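Local structure of flagellar hook associated protein type 3 FlgL (Legionella pneumophila subsp. pneumophila, 5YTI) at residues 50-55 and 368-373; 84-89 and 115-120; 247-252 and 257-262. The protein probably serves as a structural protein of the bacterial flagellum, as a hook-associated member of the flagellin family. One frame throughout, in Å; residues are numbered along the deposited sequence.

Contact 1: 50-55 and 368-373; sequences ELIKQR and ATLKKL
T369 divides its two branches between two partners: OG1 is hydrogen-bonded to the carbonyl oxygen of I365, one turn earlier in its own helix, while the methyl CG2 meets I52 of the other helix. The first torsion explains the split, since at chi1 -56° CG2 lies anti to the backbone N and OG1 lies beside it, within reach of the carbonyl. The two helices, 49-96 and 316-374, form an antiparallel pair, consistent with the long N- and C-terminal helices that pack together in flagellin-family proteins. Evidence for this is the 158° between the N-to-C directions of the two short segments, whose axes come no nearer than 11.1 Å. The backbones are closest at the CA atoms of I52 and L370, 8.1 Å apart, so side chains must bridge the gap.

I52 does most of this bridging. It is buried, and its chain is extended at chi2 171°, which carries CD1 outward to T369 CG2 at 3.5 Å. The other branch, CG2, faces L370 CD2 at 4.2 Å, the two side chains running in opposing senses where they pass. All three contacts across the segments are carbon to carbon, and they bury only 143 Å² with both sides summed. Nearby, Q48 touches T369 and L373, and R55 reaches over to Y362 and S366 of helix 316-374. A bound cadmium ion lies about 5 Å from the L373 side chain. That leucine makes the loosest of the three approaches to I52, its CD2 standing 4.5 Å from I52 CD1.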
loop_
_atom_site.group_PDB
_atom_site.type_symbol
_atom_site.label_atom_id
_atom_site.label_comp_id
_atom_site.label_asym_id
_atom_site.label_seq_id
_atom_site.Cartn_x
_atom_site.Cartn_y
_atom_site.Cartn_z
ATOM N N GLU A 50 45.727 16.018 19.405
ATOM C CA GLU A 50 44.477 16.788 19.434
ATOM C C GLU A 50 43.461 16.140 18.481
ATOM O O GLU A 50 42.253 16.275 18.676
ATOM C CB GLU A 50 44.717 18.277 19.093
ATOM C CG GLU A 50 43.471 19.178 19.093
ATOM C CD GLU A 50 42.742 19.249 20.440
ATOM O OE1 GLU A 50 43.404 19.414 21.498
ATOM O OE2 GLU A 50 41.491 19.150 20.444
ATOM N N LEU A 51 43.961 15.438 17.460
ATOM C CA LEU A 51 43.112 14.686 16.518
ATOM C C LEU A 51 42.463 13.460 17.169
ATOM O O LEU A 51 41.269 13.240 17.027
ATOM C CB LEU A 51 43.899 14.250 15.268
ATOM C CG LEU A 51 43.875 15.221 14.083
ATOM C CD1 LEU A 51 44.778 14.674 12.980
ATOM C CD2 LEU A 51 42.451 15.492 13.585
ATOM N N ILE A 52 43.259 12.676 17.887
ATOM C CA ILE A 52 42.742 11.556 18.650
ATOM C C ILE A 52 41.799 12.025 19.758
ATOM O O ILE A 52 40.675 11.548 19.845
ATOM C CB ILE A 52 43.865 10.747 19.264
ATOM C CG1 ILE A 52 44.755 10.181 18.173
ATOM C CG2 ILE A 52 43.272 9.588 20.030
ATOM C CD1 ILE A 52 46.016 9.555 18.714
ATOM N N LYS A 53 42.237 12.961 20.595
ATOM C CA LYS A 53 41.306 13.652 21.503
ATOM C C LYS A 53 39.920 13.871 20.802
ATOM O O LYS A 53 38.886 13.469 21.352
ATOM C CB LYS A 53 41.920 14.980 22.031
ATOM C CG LYS A 53 41.298 15.566 23.308
ATOM C CD LYS A 53 42.220 16.609 23.983
ATOM C CE LYS A 53 41.831 18.082 23.759
ATOM N N GLN A 54 39.891 14.475 19.600
ATOM C CA GLN A 54 38.605 14.800 18.921
ATOM C C GLN A 54 37.934 13.549 18.319
ATOM O O GLN A 54 36.743 13.589 18.024
ATOM C CB GLN A 54 38.744 15.925 17.857
ATOM C CG GLN A 54 37.466 16.751 17.656
ATOM N N ARG A 55 38.697 12.461 18.151
ATOM C CA ARG A 55 38.176 11.169 17.649
ATOM C C ARG A 55 37.424 10.502 18.783
ATOM O O ARG A 55 36.283 10.078 18.644
ATOM C CB ARG A 55 39.306 10.226 17.172
ATOM C CG ARG A 55 38.872 9.176 16.140
ATOM C CD ARG A 55 39.897 8.065 15.833
ATOM N NE ARG A 55 41.279 8.521 15.616
ATOM C CZ ARG A 55 41.756 9.115 14.514
ATOM N NH1 ARG A 55 40.979 9.370 13.458
ATOM N NH2 ARG A 55 43.040 9.477 14.478
ATOM N N ALA A 368 45.471 2.410 21.971
ATOM C CA ALA A 368 46.787 1.872 21.661
ATOM C C ALA A 368 47.648 2.876 20.885
ATOM O O ALA A 368 48.866 2.911 21.059
ATOM C CB ALA A 368 46.666 0.557 20.907
ATOM N N THR A 369 47.014 3.687 20.037
ATOM C CA THR A 369 47.684 4.834 19.397
ATOM C C THR A 369 48.177 5.834 20.478
ATOM O O THR A 369 49.255 6.417 20.325
ATOM C CB THR A 369 46.780 5.530 18.318
ATOM O OG1 THR A 369 46.362 4.579 17.335
ATOM C CG2 THR A 369 47.519 6.631 17.575
ATOM N N LEU A 370 47.428 6.013 21.570
ATOM C CA LEU A 370 47.918 6.849 22.680
ATOM C C LEU A 370 49.087 6.192 23.425
ATOM O O LEU A 370 50.099 6.848 23.614
ATOM C CB LEU A 370 46.801 7.220 23.671
ATOM C CG LEU A 370 45.740 8.247 23.246
ATOM C CD1 LEU A 370 44.727 8.397 24.364
ATOM C CD2 LEU A 370 46.329 9.607 22.894
ATOM N N LYS A 371 48.947 4.920 23.837
ATOM C CA LYS A 371 50.044 4.176 24.493
ATOM C C LYS A 371 51.334 4.220 23.654
ATOM O O LYS A 371 52.388 4.568 24.182
ATOM C CB LYS A 371 49.650 2.722 24.796
ATOM N N LYS A 372 51.231 3.903 22.353
ATOM C CA LYS A 372 52.370 3.898 21.388
ATOM C C LYS A 372 52.862 5.293 20.962
ATOM O O LYS A 372 53.921 5.421 20.341
ATOM C CB LYS A 372 52.014 3.098 20.114
ATOM N N LEU A 373 52.085 6.327 21.271
ATOM C CA LEU A 373 52.456 7.710 20.967
ATOM C C LEU A 373 53.029 8.399 22.190
ATOM O O LEU A 373 53.867 9.288 22.074
ATOM C CB LEU A 373 51.239 8.497 20.494
ATOM C CG LEU A 373 51.473 9.938 20.054
ATOM C CD1 LEU A 373 52.185 9.982 18.707
ATOM C CD2 LEU A 373 50.137 10.660 19.990
#

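Contact 2: 84-89 and 115-120; sequences VNSLHR and QALLNQ
Q120 and S86 supply the polar link between two antiparallel helices of a helical hairpin, in which helix 49-96 is followed by helix 104-125. Q120 NE2 donates to S86 OG at 3.2 Å, but the N-H...O angle of 134° is well short of straight and the bond is weak. Q120 sends CG across anti to its backbone N (chi1 -165°), and a bend at chi2 then brings the amide nitrogen to the serine hydroxyl.

The apolar part centres on L117, whose two methyls go to different places. CD1 packs against the aliphatic CG of R89 at 3.9 Å, the two side chains crossing at about a right angle. CD2 comes to S86 CB at 4.2 Å. Consistent with the short serine side chain at this point, the CA atoms of S86 and L117 approach to 6.2 Å, although the segment axes stay 10.0 Å apart and run 159° from each other.

The charged partner of R89 lies outside the two segments: beyond the methylene that meets L117, R89 NH2 forms a salt bridge with E113 OE1, one turn before L117 on the partner helix. A separate amide-to-amide bond lies within segment 115-120, where Q115 NE2 donates to N119 OD1 at 3.1 Å.

S86 is further covered by L121 and Y124, and L117 by L90 and I93, which extends the same interface along both helices. Other faces of the pair meet the rest of the bundle: V84, L87 and H88 touch helix 316-374, while L87 and L118 pack on helix 296-307.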
loop_
_atom_site.group_PDB
_atom_site.type_symbol
_atom_site.label_atom_id
_atom_site.label_comp_id
_atom_site.label_asym_id
_atom_site.label_seq_id
_atom_site.Cartn_x
_atom_site.Cartn_y
_atom_site.Cartn_z
ATOM N N VAL A 84 -0.190 -5.059 17.212
ATOM C CA VAL A 84 -0.496 -6.328 16.534
ATOM C C VAL A 84 -1.541 -7.072 17.372
ATOM O O VAL A 84 -2.570 -7.497 16.858
ATOM C CB VAL A 84 0.760 -7.187 16.263
ATOM C CG1 VAL A 84 0.383 -8.626 15.891
ATOM C CG2 VAL A 84 1.605 -6.528 15.178
ATOM N N ASN A 85 -1.289 -7.180 18.668
ATOM C CA ASN A 85 -2.278 -7.721 19.596
ATOM C C ASN A 85 -3.697 -7.240 19.318
ATOM O O ASN A 85 -4.634 -8.050 19.244
ATOM C CB ASN A 85 -1.905 -7.353 21.023
ATOM C CG ASN A 85 -0.803 -8.224 21.554
ATOM O OD1 ASN A 85 -0.543 -9.299 20.999
ATOM N ND2 ASN A 85 -0.143 -7.776 22.630
ATOM N N SER A 86 -3.852 -5.928 19.175
ATOM C CA SER A 86 -5.148 -5.357 18.890
ATOM C C SER A 86 -5.709 -5.866 17.547
ATOM O O SER A 86 -6.909 -6.125 17.421
ATOM C CB SER A 86 -5.066 -3.827 18.904
ATOM O OG SER A 86 -4.748 -3.334 20.196
ATOM N N LEU A 87 -4.855 -6.021 16.543
ATOM C CA LEU A 87 -5.328 -6.426 15.242
ATOM C C LEU A 87 -5.616 -7.870 15.222
ATOM O O LEU A 87 -6.449 -8.295 14.443
ATOM C CB LEU A 87 -4.288 -6.131 14.191
ATOM C CG LEU A 87 -4.222 -4.632 13.890
ATOM C CD1 LEU A 87 -2.874 -4.225 13.299
ATOM C CD2 LEU A 87 -5.377 -4.261 12.962
ATOM N N HIS A 88 -4.924 -8.646 16.047
ATOM C CA HIS A 88 -5.125 -10.106 16.054
ATOM C C HIS A 88 -6.534 -10.453 16.506
ATOM O O HIS A 88 -7.147 -11.426 16.049
ATOM C CB HIS A 88 -4.097 -10.821 16.945
ATOM C CG HIS A 88 -2.879 -11.278 16.201
ATOM N ND1 HIS A 88 -1.632 -11.352 16.782
ATOM C CD2 HIS A 88 -2.715 -11.650 14.906
ATOM C CE1 HIS A 88 -0.755 -11.771 15.886
ATOM N NE2 HIS A 88 -1.384 -11.946 14.737
ATOM N N ARG A 89 -7.022 -9.605 17.400
ATOM C CA ARG A 89 -8.319 -9.732 18.009
ATOM C C ARG A 89 -9.322 -9.160 17.028
ATOM O O ARG A 89 -10.341 -9.801 16.761
ATOM C CB ARG A 89 -8.359 -9.005 19.376
ATOM C CG ARG A 89 -9.711 -8.961 20.106
ATOM C CD ARG A 89 -10.365 -10.334 20.340
ATOM N NE ARG A 89 -11.769 -10.185 20.754
ATOM C CZ ARG A 89 -12.754 -11.046 20.467
ATOM N NH1 ARG A 89 -12.518 -12.158 19.791
ATOM N NH2 ARG A 89 -13.994 -10.802 20.862
ATOM N N GLN A 115 -15.124 -0.914 18.711
ATOM C CA GLN A 115 -14.950 0.514 19.035
ATOM C C GLN A 115 -13.888 0.697 20.116
ATOM O O GLN A 115 -13.117 1.633 20.056
ATOM C CB GLN A 115 -16.273 1.242 19.395
ATOM C CG GLN A 115 -16.162 2.769 19.660
ATOM C CD GLN A 115 -16.015 3.644 18.394
ATOM O OE1 GLN A 115 -16.812 3.532 17.449
ATOM N NE2 GLN A 115 -14.997 4.531 18.385
ATOM N N ALA A 116 -13.811 -0.190 21.096
ATOM C CA ALA A 116 -12.720 -0.073 22.083
ATOM C C ALA A 116 -11.355 -0.289 21.417
ATOM O O ALA A 116 -10.404 0.431 21.718
ATOM C CB ALA A 116 -12.916 -1.037 23.236
ATOM N N LEU A 117 -11.270 -1.252 20.492
ATOM C CA LEU A 117 -10.010 -1.545 19.811
ATOM C C LEU A 117 -9.581 -0.393 18.905
ATOM O O LEU A 117 -8.434 0.026 18.965
ATOM C CB LEU A 117 -10.068 -2.883 19.071
ATOM C CG LEU A 117 -10.212 -4.065 20.053
ATOM C CD1 LEU A 117 -10.859 -5.296 19.425
ATOM C CD2 LEU A 117 -8.874 -4.451 20.663
ATOM N N LEU A 118 -10.494 0.156 18.113
ATOM C CA LEU A 118 -10.184 1.371 17.365
ATOM C C LEU A 118 -9.530 2.407 18.297
ATOM O O LEU A 118 -8.432 2.874 18.025
ATOM C CB LEU A 118 -11.440 1.956 16.716
ATOM C CG LEU A 118 -11.328 3.356 16.083
ATOM C CD1 LEU A 118 -10.222 3.400 15.055
ATOM C CD2 LEU A 118 -12.634 3.776 15.429
ATOM N N ASN A 119 -10.194 2.755 19.394
ATOM C CA ASN A 119 -9.678 3.745 20.354
ATOM C C ASN A 119 -8.280 3.343 20.858
ATOM O O ASN A 119 -7.390 4.188 21.001
ATOM C CB ASN A 119 -10.636 3.928 21.560
ATOM C CG ASN A 119 -12.032 4.463 21.174
ATOM O OD1 ASN A 119 -12.363 4.658 19.988
ATOM N ND2 ASN A 119 -12.858 4.712 22.194
ATOM N N GLN A 120 -8.091 2.049 21.117
ATOM C CA GLN A 120 -6.787 1.511 21.519
ATOM C C GLN A 120 -5.716 1.872 20.475
ATOM O O GLN A 120 -4.658 2.392 20.808
ATOM C CB GLN A 120 -6.899 -0.014 21.734
ATOM C CG GLN A 120 -5.741 -0.666 22.489
ATOM C CD GLN A 120 -6.162 -1.824 23.388
ATOM O OE1 GLN A 120 -6.171 -1.670 24.609
ATOM N NE2 GLN A 120 -6.505 -2.989 22.800
#

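Contact 3: 247-252 and 257-262; sequences NVIPPS and DAPLYQ
P250 and A258 mark where the backbone passes itself, their CA atoms 5.5 Å apart and the touching parts, 249-252 and 257-259, pointing 174° from one another. The chain leaves strand 246-249 through a cis peptide bond ahead of P250, just after a classic beta bulge in which V248 and I249 both face V240.

Three pairings follow along the contact. Nearest the strand, I249 turns its CG2 branch, anti to the backbone N, onto the ring of P259, with CG2 to P259 CG at 3.3 Å, a closeness that carries no weight at this resolution; the two side chains meet at an oblique angle. In the middle, the P250 ring lies against the backbone and methyl of its partners: its CB is 3.7 Å from D257 O, and its CD is 4.1 Å from A258 CB. At the outer end, S252 OG donates to D257 OD2 at 3.3 Å, a weak bond. The serine hydroxyl is set between backbone N and carbonyl carbon (chi1 53°), which turns it toward the carboxylate.

Strand 236-242 ties both sides together, since I249 is backbone-bonded to V240 and P259 to V238. Chemically, the contact thus consists of two proline rings packed against an isoleucine branch, an alanine methyl and a backbone carbonyl, with a single weak polar bond between solvent-exposed residues. This suggests that proline geometry and the bonds to strand 236-242 shape the turn more than the S252-D257 pair does.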
loop_
_atom_site.group_PDB
_atom_site.type_symbol
_atom_site.label_atom_id
_atom_site.label_comp_id
_atom_site.label_asym_id
_atom_site.label_seq_id
_atom_site.Cartn_x
_atom_site.Cartn_y
_atom_site.Cartn_z
ATOM N N ASN A 247 -16.466 -3.190 -22.759
ATOM C CA ASN A 247 -16.891 -4.536 -22.333
ATOM C C ASN A 247 -15.735 -5.518 -22.359
ATOM O O ASN A 247 -14.989 -5.584 -23.349
ATOM C CB ASN A 247 -17.941 -5.135 -23.264
ATOM C CG ASN A 247 -19.047 -4.191 -23.581
ATOM O OD1 ASN A 247 -19.946 -4.022 -22.774
ATOM N ND2 ASN A 247 -19.015 -3.608 -24.784
ATOM N N VAL A 248 -15.616 -6.309 -21.297
ATOM C CA VAL A 248 -14.594 -7.340 -21.274
ATOM C C VAL A 248 -15.241 -8.716 -21.251
ATOM O O VAL A 248 -14.808 -9.560 -22.014
ATOM C CB VAL A 248 -13.516 -7.134 -20.171
ATOM C CG1 VAL A 248 -12.278 -6.425 -20.749
ATOM C CG2 VAL A 248 -14.074 -6.344 -19.003
ATOM N N ILE A 249 -16.281 -8.920 -20.433
ATOM C CA ILE A 249 -17.064 -10.165 -20.462
ATOM C C ILE A 249 -18.480 -9.843 -20.739
ATOM O O ILE A 249 -19.172 -9.422 -19.828
ATOM C CB ILE A 249 -17.156 -10.896 -19.087
ATOM C CG1 ILE A 249 -15.788 -11.338 -18.576
ATOM C CG2 ILE A 249 -18.093 -12.111 -19.170
ATOM C CD1 ILE A 249 -15.843 -12.663 -17.862
ATOM N N PRO A 250 -18.943 -10.052 -21.955
ATOM C CA PRO A 250 -18.131 -10.506 -23.080
ATOM C C PRO A 250 -17.725 -9.303 -23.892
ATOM O O PRO A 250 -18.277 -8.228 -23.654
ATOM C CB PRO A 250 -19.100 -11.376 -23.879
ATOM C CG PRO A 250 -20.436 -10.778 -23.589
ATOM C CD PRO A 250 -20.384 -10.187 -22.207
ATOM N N PRO A 251 -16.779 -9.453 -24.840
ATOM C CA PRO A 251 -16.356 -8.271 -25.630
ATOM C C PRO A 251 -17.497 -7.587 -26.368
ATOM O O PRO A 251 -17.471 -6.365 -26.550
ATOM C CB PRO A 251 -15.340 -8.835 -26.637
ATOM C CG PRO A 251 -15.462 -10.329 -26.529
ATOM C CD PRO A 251 -15.979 -10.639 -25.155
ATOM N N SER A 252 -18.492 -8.372 -26.785
ATOM C CA SER A 252 -19.611 -7.830 -27.548
ATOM C C SER A 252 -20.604 -7.096 -26.642
ATOM O O SER A 252 -21.347 -6.233 -27.105
ATOM C CB SER A 252 -20.308 -8.940 -28.322
ATOM O OG SER A 252 -20.654 -9.996 -27.456
ATOM N N ASP A 257 -24.052 -13.656 -25.886
ATOM C CA ASP A 257 -22.664 -14.117 -26.074
ATOM C C ASP A 257 -21.990 -14.331 -24.701
ATOM O O ASP A 257 -20.792 -14.591 -24.608
ATOM C CB ASP A 257 -21.860 -13.129 -26.953
ATOM C CG ASP A 257 -22.180 -13.259 -28.456
ATOM O OD1 ASP A 257 -22.133 -14.384 -29.016
ATOM O OD2 ASP A 257 -22.468 -12.227 -29.096
ATOM N N ALA A 258 -22.774 -14.255 -23.632
ATOM C CA ALA A 258 -22.206 -14.142 -22.292
ATOM C C ALA A 258 -22.033 -15.484 -21.552
ATOM O O ALA A 258 -22.851 -16.400 -21.714
ATOM C CB ALA A 258 -23.065 -13.195 -21.460
ATOM N N PRO A 259 -20.966 -15.606 -20.733
ATOM C CA PRO A 259 -20.882 -16.774 -19.820
ATOM C C PRO A 259 -21.984 -16.779 -18.762
ATOM O O PRO A 259 -22.347 -15.729 -18.249
ATOM C CB PRO A 259 -19.491 -16.639 -19.149
ATOM C CG PRO A 259 -18.982 -15.281 -19.526
ATOM C CD PRO A 259 -19.704 -14.843 -20.783
ATOM N N LEU A 260 -22.482 -17.961 -18.422
ATOM C CA LEU A 260 -23.561 -18.081 -17.439
ATOM C C LEU A 260 -22.963 -18.275 -16.024
ATOM O O LEU A 260 -21.811 -18.673 -15.867
ATOM C CB LEU A 260 -24.539 -19.206 -17.812
ATOM C CG LEU A 260 -24.351 -19.850 -19.206
ATOM C CD1 LEU A 260 -23.395 -21.056 -19.177
ATOM C CD2 LEU A 260 -25.703 -20.268 -19.776
ATOM N N TYR A 261 -23.764 -17.961 -15.011
ATOM C CA TYR A 261 -23.322 -17.894 -13.622
ATOM C C TYR A 261 -23.435 -19.264 -12.939
ATOM O O TYR A 261 -24.551 -19.698 -12.617
ATOM C CB TYR A 261 -24.168 -16.832 -12.866
ATOM C CG TYR A 261 -24.157 -16.917 -11.345
ATOM C CD1 TYR A 261 -23.010 -16.619 -10.618
ATOM C CD2 TYR A 261 -25.306 -17.277 -10.634
ATOM C CE1 TYR A 261 -23.001 -16.694 -9.234
ATOM C CE2 TYR A 261 -25.294 -17.356 -9.248
ATOM C CZ TYR A 261 -24.135 -17.064 -8.556
ATOM O OH TYR A 261 -24.100 -17.129 -7.188
ATOM N N GLN A 262 -22.289 -19.937 -12.743
ATOM C CA GLN A 262 -22.211 -21.126 -11.886
ATOM C C GLN A 262 -21.891 -20.649 -10.414
ATOM O O GLN A 262 -20.877 -20.000 -10.135
ATOM C CB GLN A 262 -21.243 -22.216 -12.488
ATOM C CG GLN A 262 -21.527 -23.686 -12.064
ATOM C CD GLN A 262 -20.872 -24.768 -12.960
ATOM O OE1 GLN A 262 -19.996 -24.462 -13.764
ATOM N NE2 GLN A 262 -21.295 -26.045 -12.807
#

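In the fold
From its first modelled residues the chain enters helix 49-96, which carries one segment of contact 1 near its start and one of contact 2 further on. Contact 2 closes first, after 25 mostly helical residues, where helix 104-125 turns back on helix 49-96. The chain then builds the beta-rich part, where contact 3 closes a still shorter loop, folding it back on edge strand 246-249. Contact 1 closes last, joining helix 316-374 to helix 49-96 far from the chain's centre, 313 positions on. Contacts 2 and 3 are in series, and both nest inside contact 1. Their centres lie about 55 Å and about 80 Å from that of contact 1.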